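Local coordinates for sensor protein (Pseudomonas syringae pv. tomato, PDB 2R8R) that probably phosphorylates a histidine with ATP as a two-component sensor kinase, this N-terminal KdpD region having a P-loop NTPase fold, at residues A[72-77]-A[96-101]; A[13-18]-A[123-128]; A[21-26]-A[89-94]. All blocks are in the same frame, centred on the assembly; numbering follows the deposited sequence.

Contact 1: residues A[72-77]-A[96-101]; sequences LEEMDL and TNAPGS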
loop_
_atom_site.group_PDB
_atom_site.type_symbol
_atom_site.label_atom_id
_atom_site.label_comp_id
_atom_site.label_asym_id
_atom_site.label_seq_id
_atom_site.Cartn_x
_atom_site.Cartn_y
_atom_site.Cartn_z
ATOM N N LEU A 72 -14.835 -8.823 5.373
ATOM C CA LEU A 72 -13.428 -8.708 5.015
ATOM C C LEU A 72 -13.268 -8.979 3.515
ATOM O O LEU A 72 -13.976 -9.800 2.982
ATOM C CB LEU A 72 -12.598 -9.713 5.828
ATOM C CG LEU A 72 -12.611 -9.569 7.368
ATOM C CD1 LEU A 72 -11.570 -10.453 8.056
ATOM C CD2 LEU A 72 -12.407 -8.107 7.749
ATOM N N GLU A 73 -12.375 -8.235 2.847
ATOM C CA GLU A 73 -12.082 -8.368 1.406
ATOM C C GLU A 73 -10.606 -8.703 1.249
ATOM O O GLU A 73 -9.761 -8.103 1.907
ATOM C CB GLU A 73 -12.359 -7.067 0.650
ATOM C CG GLU A 73 -13.764 -6.497 0.777
ATOM C CD GLU A 73 -13.824 -5.057 0.321
ATOM O OE1 GLU A 73 -12.890 -4.280 0.645
ATOM O OE2 GLU A 73 -14.787 -4.680 -0.395
ATOM N N GLU A 74 -10.294 -9.690 0.417
ATOM C CA GLU A 74 -8.924 -9.978 0.045
ATOM C C GLU A 74 -8.822 -10.081 -1.457
ATOM O O GLU A 74 -9.780 -10.427 -2.142
ATOM C CB GLU A 74 -8.451 -11.345 0.582
ATOM C CG GLU A 74 -7.823 -11.409 1.940
ATOM C CD GLU A 74 -6.999 -10.232 2.303
ATOM O OE1 GLU A 74 -6.239 -9.755 1.437
ATOM O OE2 GLU A 74 -7.088 -9.809 3.471
HETATM N N MSE A 75 -7.615 -9.812 -1.933
HETATM C CA MSE A 75 -7.198 -10.130 -3.254
HETATM C C MSE A 75 -7.443 -11.626 -3.542
HETATM O O MSE A 75 -7.171 -12.519 -2.688
HETATM C CB MSE A 75 -5.730 -9.817 -3.358
HETATM C CG MSE A 75 -5.148 -10.048 -4.665
HETATM SE SE MSE A 75 -3.224 -9.801 -4.607
HETATM C CE MSE A 75 -2.761 -11.111 -3.344
ATOM N N ASP A 76 -7.989 -11.876 -4.731
ATOM C CA ASP A 76 -8.217 -13.217 -5.191
ATOM C C ASP A 76 -6.956 -13.755 -5.852
ATOM O O ASP A 76 -6.840 -13.806 -7.058
ATOM C CB ASP A 76 -9.404 -13.253 -6.131
ATOM C CG ASP A 76 -9.861 -14.646 -6.433
ATOM O OD1 ASP A 76 -9.218 -15.623 -6.006
ATOM O OD2 ASP A 76 -10.901 -14.764 -7.086
ATOM N N LEU A 77 -6.026 -14.188 -5.017
ATOM C CA LEU A 77 -4.715 -14.651 -5.429
ATOM C C LEU A 77 -4.793 -15.810 -6.443
ATOM O O LEU A 77 -4.088 -15.818 -7.462
ATOM C CB LEU A 77 -3.949 -15.093 -4.177
ATOM C CG LEU A 77 -2.503 -15.600 -4.313
ATOM C CD1 LEU A 77 -1.593 -14.543 -4.986
ATOM C CD2 LEU A 77 -1.964 -16.029 -2.905
ATOM N N THR A 96 -2.004 -7.656 6.802
ATOM C CA THR A 96 -2.207 -8.985 7.371
ATOM C C THR A 96 -3.535 -9.491 6.828
ATOM O O THR A 96 -4.552 -8.830 6.998
ATOM C CB THR A 96 -2.205 -8.919 8.922
ATOM O OG1 THR A 96 -0.882 -8.589 9.358
ATOM C CG2 THR A 96 -2.610 -10.259 9.569
ATOM N N ASN A 97 -3.509 -10.627 6.130
ATOM C CA ASN A 97 -4.675 -11.133 5.414
ATOM C C ASN A 97 -5.808 -11.614 6.334
ATOM O O ASN A 97 -5.585 -11.963 7.466
ATOM C CB ASN A 97 -4.287 -12.294 4.477
ATOM C CG ASN A 97 -3.379 -11.869 3.337
ATOM O OD1 ASN A 97 -3.322 -10.701 2.974
ATOM N ND2 ASN A 97 -2.666 -12.830 2.763
ATOM N N ALA A 98 -7.007 -11.645 5.771
ATOM C CA ALA A 98 -8.230 -12.078 6.400
ATOM C C ALA A 98 -8.074 -13.510 6.825
ATOM O O ALA A 98 -7.450 -14.291 6.092
ATOM C CB ALA A 98 -9.422 -11.941 5.374
ATOM N N PRO A 99 -8.646 -13.881 7.997
ATOM C CA PRO A 99 -8.549 -15.273 8.451
ATOM C C PRO A 99 -8.999 -16.286 7.392
ATOM O O PRO A 99 -9.945 -16.033 6.658
ATOM C CB PRO A 99 -9.487 -15.306 9.690
ATOM C CG PRO A 99 -9.491 -13.887 10.196
ATOM C CD PRO A 99 -9.452 -13.058 8.932
ATOM N N GLY A 100 -8.311 -17.427 7.323
ATOM C CA GLY A 100 -8.620 -18.447 6.321
ATOM C C GLY A 100 -7.851 -18.287 5.017
ATOM O O GLY A 100 -8.042 -19.064 4.078
ATOM N N SER A 101 -6.982 -17.275 4.948
ATOM C CA SER A 101 -6.197 -17.022 3.759
ATOM C C SER A 101 -5.048 -18.000 3.769
ATOM O O SER A 101 -4.548 -18.369 4.818
ATOM C CB SER A 101 -5.674 -15.589 3.765
ATOM O OG SER A 101 -6.735 -14.672 3.625
#
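A two-stranded antiparallel hairpin, strands 63-67 and 70-74, projects from this P-loop NTPase-like domain, and the contact ties its second strand to the loop that follows strand 87-90. That loop turns sharply in a type II beta turn from Ala98 to Ser101. Gly100 holds the third place of the turn with phi at 90°, backbone angles at which a side chain would be jammed against the preceding carbonyl.

The polar part rests on Glu74. Its CG lies beside the backbone N, and a bend at chi2 (-35°) turns the carboxylate toward the loop backbone. Ala98 N donates to Glu74 OE2 over 2.9 Å, meeting the oxygen from 40° above the carboxylate plane. OE2 also accepts a bond from His95, while OE1 forms a salt bridge with Arg106, so this buried group is held at both oxygens, and the neighbouring arginine probably favours the charged state. Asn97 OD1 lies 3.4 Å from Glu74 OE1, acceptor beside acceptor; the amide instead uses its ND2 as a donor to His103 O.

The apolar part lies toward the hairpin tip. Leu72 points at the loop with CG anti to its carbonyl carbon, and its CD1 rests 3.7 Å from Ala98 CB. Alanine suits this place, its methyl being small enough to fit between Leu72 and the carboxylate. Crossing at about a right angle, Leu72 CD1 presses on Pro99 CD at a tight 3.5 Å.

The turn itself is braced from within: Ser101 OG donates to an in-plane lone pair of Ala98 O at 2.6 Å.

Contact 2: residues A[13-18]-A[123-128]; sequences AAPGVG and TVNVQH. With SO4 (sulfate ion), chain C.
Asn125, the last residue of strand 119-125, turns its side chain onto the peptide between Ala14 and Pro15. Its CG stands anti to the carbonyl carbon (chi1 -72°), and the amide lies across that peptide, crossing the proline at about a right angle. The turn about chi2 (133°) puts the nitrogen toward Ala14 O and the oxygen toward Pro15. Asn125 OD1 comes 3.5 Å from Pro15 CD. Asn125 ND2 lies 3.0 Å from Ala14 O and gives a weak hydrogen bond to Gly12 O. Asparagine suits the place because its short, flat amide lies against the backbone, ND2 near the carbonyls of Gly12 and Ala14 and OD1 against the proline, which has no N-H.

Residues 13-18 form the loop between strand 7-12 and helix 19-32, which in sequence and geometry matches a P-loop (Walker A). A type II beta turn from Ala14 to Val17 curls it around a sulfate, probably from the crystallisation liquor, which sits where such loops commonly hold a phosphate. Gly16 N donates to sulfate O1 almost straight, at 3.0 Å, and Gly18 N reaches O2 at 3.1 Å; Lys19 and Thr20 supply further donors. Gly16 and Gly18 both have positive phi, where a side chain would strike the preceding carbonyl, so glycine suits both.

Beyond the strand, Gln127 folds back toward the loop. Its CG takes the crowded position between backbone N and carbonyl carbon (chi1 61°), the chain then extends, and Gln127 NE2 donates to a water at 2.8 Å. The same water accepts from Gln127 N and donates to Ala13 O. Val126 also places CG1 in the crowded position, which brings this methyl to 4.1 Å from Ala13 O, while helix 194-209 packs against its side chain.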
loop_
_atom_site.group_PDB
_atom_site.type_symbol
_atom_site.label_atom_id
_atom_site.label_comp_id
_atom_site.label_asym_id
_atom_site.label_seq_id
_atom_site.Cartn_x
_atom_site.Cartn_y
_atom_site.Cartn_z
ATOM N N ALA A 13 5.329 8.489 3.596
ATOM C CA ALA A 13 5.452 8.778 5.039
ATOM C C ALA A 13 4.166 8.469 5.845
ATOM O O ALA A 13 4.222 8.190 7.038
ATOM C CB ALA A 13 5.828 10.249 5.244
ATOM N N ALA A 14 3.013 8.522 5.175
ATOM C CA ALA A 14 1.729 8.480 5.841
ATOM C C ALA A 14 0.633 8.307 4.820
ATOM O O ALA A 14 0.855 8.518 3.619
ATOM C CB ALA A 14 1.463 9.830 6.679
ATOM N N PRO A 15 -0.570 7.943 5.303
ATOM C CA PRO A 15 -1.787 8.006 4.536
ATOM C C PRO A 15 -2.034 9.436 4.006
ATOM O O PRO A 15 -1.854 10.415 4.743
ATOM C CB PRO A 15 -2.860 7.609 5.579
ATOM C CG PRO A 15 -2.170 6.790 6.547
ATOM C CD PRO A 15 -0.817 7.405 6.652
ATOM N N GLY A 16 -2.425 9.527 2.742
ATOM C CA GLY A 16 -2.802 10.780 2.135
ATOM C C GLY A 16 -1.731 11.456 1.316
ATOM O O GLY A 16 -1.976 12.523 0.804
ATOM N N VAL A 17 -0.553 10.849 1.178
ATOM C CA VAL A 17 0.542 11.472 0.426
ATOM C C VAL A 17 0.462 11.254 -1.085
ATOM O O VAL A 17 1.152 11.929 -1.840
ATOM C CB VAL A 17 1.946 11.077 0.991
ATOM C CG1 VAL A 17 2.078 11.591 2.430
ATOM C CG2 VAL A 17 2.229 9.531 0.849
ATOM N N GLY A 18 -0.435 10.370 -1.523
ATOM C CA GLY A 18 -0.655 10.106 -2.948
ATOM C C GLY A 18 -0.042 8.850 -3.519
ATOM O O GLY A 18 0.150 8.740 -4.710
ATOM N N THR A 123 2.057 -0.411 -2.626
ATOM C CA THR A 123 2.224 0.793 -1.807
ATOM C C THR A 123 2.484 0.386 -0.362
ATOM O O THR A 123 1.999 -0.648 0.100
ATOM C CB THR A 123 0.979 1.644 -1.868
ATOM O OG1 THR A 123 -0.082 0.908 -1.272
ATOM C CG2 THR A 123 0.619 1.971 -3.337
ATOM N N VAL A 124 3.273 1.188 0.346
ATOM C CA VAL A 124 3.454 0.997 1.752
ATOM C C VAL A 124 3.825 2.325 2.411
ATOM O O VAL A 124 4.563 3.128 1.824
ATOM C CB VAL A 124 4.535 -0.058 2.024
ATOM C CG1 VAL A 124 5.977 0.508 1.755
ATOM C CG2 VAL A 124 4.376 -0.651 3.452
ATOM N N ASN A 125 3.311 2.536 3.630
ATOM C CA ASN A 125 3.781 3.619 4.519
ATOM C C ASN A 125 4.982 3.194 5.343
ATOM O O ASN A 125 5.077 2.052 5.754
ATOM C CB ASN A 125 2.669 4.112 5.427
ATOM C CG ASN A 125 1.653 4.896 4.692
ATOM O OD1 ASN A 125 0.436 4.690 4.843
ATOM N ND2 ASN A 125 2.124 5.767 3.844
ATOM N N VAL A 126 5.886 4.131 5.591
ATOM C CA VAL A 126 7.176 3.806 6.194
ATOM C C VAL A 126 7.071 3.194 7.595
ATOM O O VAL A 126 7.954 2.437 7.984
ATOM C CB VAL A 126 8.102 5.030 6.223
ATOM C CG1 VAL A 126 7.648 6.041 7.259
ATOM C CG2 VAL A 126 9.498 4.575 6.465
ATOM N N GLN A 127 5.992 3.514 8.319
ATOM C CA GLN A 127 5.767 3.055 9.709
ATOM C C GLN A 127 5.725 1.538 9.900
ATOM O O GLN A 127 5.962 1.029 11.014
ATOM C CB GLN A 127 4.444 3.620 10.249
ATOM C CG GLN A 127 3.237 3.168 9.454
ATOM C CD GLN A 127 1.950 3.849 9.847
ATOM O OE1 GLN A 127 1.308 3.381 10.787
ATOM N NE2 GLN A 127 1.535 4.940 9.113
ATOM N N HIS A 128 5.399 0.825 8.818
ATOM C CA HIS A 128 5.232 -0.618 8.845
ATOM C C HIS A 128 6.520 -1.389 8.853
ATOM O O HIS A 128 6.538 -2.542 9.242
ATOM C CB HIS A 128 4.346 -1.072 7.687
ATOM C CG HIS A 128 2.977 -0.479 7.733
ATOM N ND1 HIS A 128 2.005 -0.909 8.617
ATOM C CD2 HIS A 128 2.434 0.545 7.038
ATOM C CE1 HIS A 128 0.914 -0.192 8.442
ATOM N NE2 HIS A 128 1.148 0.699 7.489
HETATM S S SO4 C . -2.235 7.514 -0.177
HETATM O O1 SO4 C . -2.766 7.067 1.082
HETATM O O2 SO4 C . -2.867 8.678 -0.707
HETATM O O3 SO4 C . -0.818 7.686 0.162
HETATM O O4 SO4 C . -2.563 6.506 -1.195
HETATM O O HOH W 1 3.915 5.879 8.028
#

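Contact 3: residues A[21-26]-A[89-94]; sequences YAMLQA and LVDELA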
loop_
_atom_site.group_PDB
_atom_site.type_symbol
_atom_site.label_atom_id
_atom_site.label_comp_id
_atom_site.label_asym_id
_atom_site.label_seq_id
_atom_site.Cartn_x
_atom_site.Cartn_y
_atom_site.Cartn_z
ATOM N N TYR A 21 -2.663 6.879 -5.973
ATOM C CA TYR A 21 -2.788 7.644 -7.199
ATOM C C TYR A 21 -1.531 7.484 -8.091
ATOM O O TYR A 21 -1.656 7.262 -9.302
ATOM C CB TYR A 21 -3.032 9.118 -6.862
ATOM C CG TYR A 21 -3.354 9.966 -8.080
ATOM C CD1 TYR A 21 -4.660 10.059 -8.530
ATOM C CD2 TYR A 21 -2.376 10.681 -8.764
ATOM C CE1 TYR A 21 -5.004 10.811 -9.614
ATOM C CE2 TYR A 21 -2.723 11.458 -9.882
ATOM C CZ TYR A 21 -4.052 11.497 -10.292
ATOM O OH TYR A 21 -4.500 12.236 -11.379
ATOM N N ALA A 22 -0.343 7.616 -7.499
ATOM C CA ALA A 22 0.919 7.430 -8.218
ATOM C C ALA A 22 1.024 6.031 -8.842
ATOM O O ALA A 22 1.367 5.893 -10.017
ATOM C CB ALA A 22 2.131 7.722 -7.328
HETATM N N MSE A 23 0.687 5.012 -8.064
HETATM C CA MSE A 23 0.629 3.670 -8.568
HETATM C C MSE A 23 -0.343 3.498 -9.764
HETATM O O MSE A 23 -0.015 2.768 -10.726
HETATM C CB MSE A 23 0.287 2.681 -7.450
HETATM C CG MSE A 23 0.151 1.242 -7.974
HETATM SE SE MSE A 23 -0.318 -0.099 -6.654
HETATM C CE MSE A 23 -2.099 0.569 -6.145
ATOM N N LEU A 24 -1.522 4.136 -9.692
ATOM C CA LEU A 24 -2.517 3.970 -10.723
ATOM C C LEU A 24 -2.127 4.696 -12.005
ATOM O O LEU A 24 -2.382 4.161 -13.096
ATOM C CB LEU A 24 -3.908 4.391 -10.234
ATOM C CG LEU A 24 -4.543 3.513 -9.131
ATOM C CD1 LEU A 24 -5.944 4.038 -8.840
ATOM C CD2 LEU A 24 -4.586 2.042 -9.520
ATOM N N GLN A 25 -1.475 5.874 -11.874
ATOM C CA GLN A 25 -0.896 6.580 -13.036
ATOM C C GLN A 25 0.242 5.803 -13.673
ATOM O O GLN A 25 0.366 5.774 -14.892
ATOM C CB GLN A 25 -0.377 7.977 -12.667
ATOM C CG GLN A 25 -1.443 9.039 -12.368
ATOM C CD GLN A 25 -2.250 9.458 -13.614
ATOM O OE1 GLN A 25 -2.167 8.827 -14.680
ATOM N NE2 GLN A 25 -3.017 10.529 -13.481
ATOM N N ALA A 26 1.080 5.164 -12.868
ATOM C CA ALA A 26 2.149 4.325 -13.414
ATOM C C ALA A 26 1.531 3.174 -14.195
ATOM O O ALA A 26 2.013 2.785 -15.257
ATOM C CB ALA A 26 3.062 3.811 -12.313
ATOM N N LEU A 89 -1.597 -4.874 -9.598
ATOM C CA LEU A 89 -1.587 -3.768 -8.651
ATOM C C LEU A 89 -2.142 -4.209 -7.305
ATOM O O LEU A 89 -3.267 -4.758 -7.215
ATOM C CB LEU A 89 -2.409 -2.591 -9.180
ATOM C CG LEU A 89 -2.113 -2.228 -10.628
ATOM C CD1 LEU A 89 -2.937 -0.985 -10.963
ATOM C CD2 LEU A 89 -0.621 -2.033 -10.852
ATOM N N VAL A 90 -1.329 -3.997 -6.277
ATOM C CA VAL A 90 -1.598 -4.495 -4.905
ATOM C C VAL A 90 -1.288 -3.402 -3.861
ATOM O O VAL A 90 -0.122 -3.176 -3.520
ATOM C CB VAL A 90 -0.766 -5.755 -4.587
ATOM C CG1 VAL A 90 -1.056 -6.273 -3.126
ATOM C CG2 VAL A 90 -1.003 -6.859 -5.647
ATOM N N ASP A 91 -2.331 -2.697 -3.403
ATOM C CA ASP A 91 -2.205 -1.747 -2.298
ATOM C C ASP A 91 -1.820 -2.448 -1.005
ATOM O O ASP A 91 -2.172 -3.600 -0.793
ATOM C CB ASP A 91 -3.498 -0.928 -2.108
ATOM C CG ASP A 91 -3.384 0.475 -2.688
ATOM O OD1 ASP A 91 -2.346 1.145 -2.441
ATOM O OD2 ASP A 91 -4.333 0.919 -3.370
ATOM N N GLU A 92 -1.042 -1.764 -0.176
ATOM C CA GLU A 92 -0.818 -2.163 1.206
ATOM C C GLU A 92 0.012 -3.426 1.436
ATOM O O GLU A 92 -0.503 -4.466 1.849
ATOM C CB GLU A 92 -2.147 -2.170 1.971
ATOM C CG GLU A 92 -2.672 -0.723 2.037
ATOM C CD GLU A 92 -4.025 -0.519 2.716
ATOM O OE1 GLU A 92 -4.550 -1.470 3.381
ATOM O OE2 GLU A 92 -4.543 0.631 2.573
ATOM N N LEU A 93 1.317 -3.265 1.212
ATOM C CA LEU A 93 2.310 -4.333 1.222
ATOM C C LEU A 93 2.438 -5.036 2.599
ATOM O O LEU A 93 2.744 -6.245 2.663
ATOM C CB LEU A 93 3.668 -3.715 0.814
ATOM C CG LEU A 93 4.966 -4.520 0.783
ATOM C CD1 LEU A 93 4.897 -5.787 -0.124
ATOM C CD2 LEU A 93 6.096 -3.601 0.361
ATOM N N ALA A 94 2.244 -4.264 3.669
ATOM C CA ALA A 94 2.223 -4.745 5.075
ATOM C C ALA A 94 0.906 -5.376 5.591
ATOM O O ALA A 94 0.863 -5.848 6.704
ATOM C CB ALA A 94 2.641 -3.613 6.022
#
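The helix that follows the P-loop, 19-32, packs here on the parallel sheet of the P-loop NTPase fold, against the end of strand 87-90. That strand carries apolar residues leading into Asp91, consistent with a Walker B motif, of which Asp91 would be the aspartate. The contact is buried, and side chains alone from the helix reach the strand.

Met23, present as selenomethionine, carries most of it. Its CG is anti to the backbone N (chi1 177°) and chi2 is extended too, so the chain stretches straight from the helix to the sheet before bending at chi3 (64°). Met23 SE then lies 4.1 Å from Leu89 CB, the two side chains sliding past each other in opposite directions. Met23 SE also stands 4.0 Å from Val90 N, lying over the strand backbone. A long unbranched side chain suits this place, since it spans the distance between helix and strand and can turn at its tip. Leu24 starts off to the flank of the strand, but its branch swings in, and Leu24 CD2 meets Leu89 CD1 at 3.7 Å. Leu89, with CG anti to its carbonyl carbon, points toward the helix and meets both Met23 and Leu24.

Asp91 lies just past the strand, its polar end engaged by residues of neighbouring loops and strands: OD1 by Thr123 and by Thr20 of the P-loop pattern, OD2 by Glu43 N. These bonds probably hold chi1 at -102°, away from the staggered positions. The terminal methyl of Met23 lies over the flat face of the carboxylate, Met23 CE 3.6 Å from Asp91 OD2.

Contacts 2 and 3 lie together at the probable nucleotide site, their centres about 11 Å apart, on neighbouring strands of the sheet. They join directly through a probable hydrogen bond between Thr123 OG1 and Asp91 OD1, 2.6 Å long. The sulfate of contact 2 lies about 6 Å, between nearest atoms, from the Asp91 side chain of contact 3, so the probable Walker A and Walker B elements lie near the same anion. Contact 1 lies farther off, its centre about 17 Å from that of contact 3 and 21 Å from that of contact 2. It still touches contact 3 through packing of Met75 SE on Val90 CG2, 3.8 Å, and Arg106 serves both, pairing with Glu74 and with the backbone oxygen of Asp91.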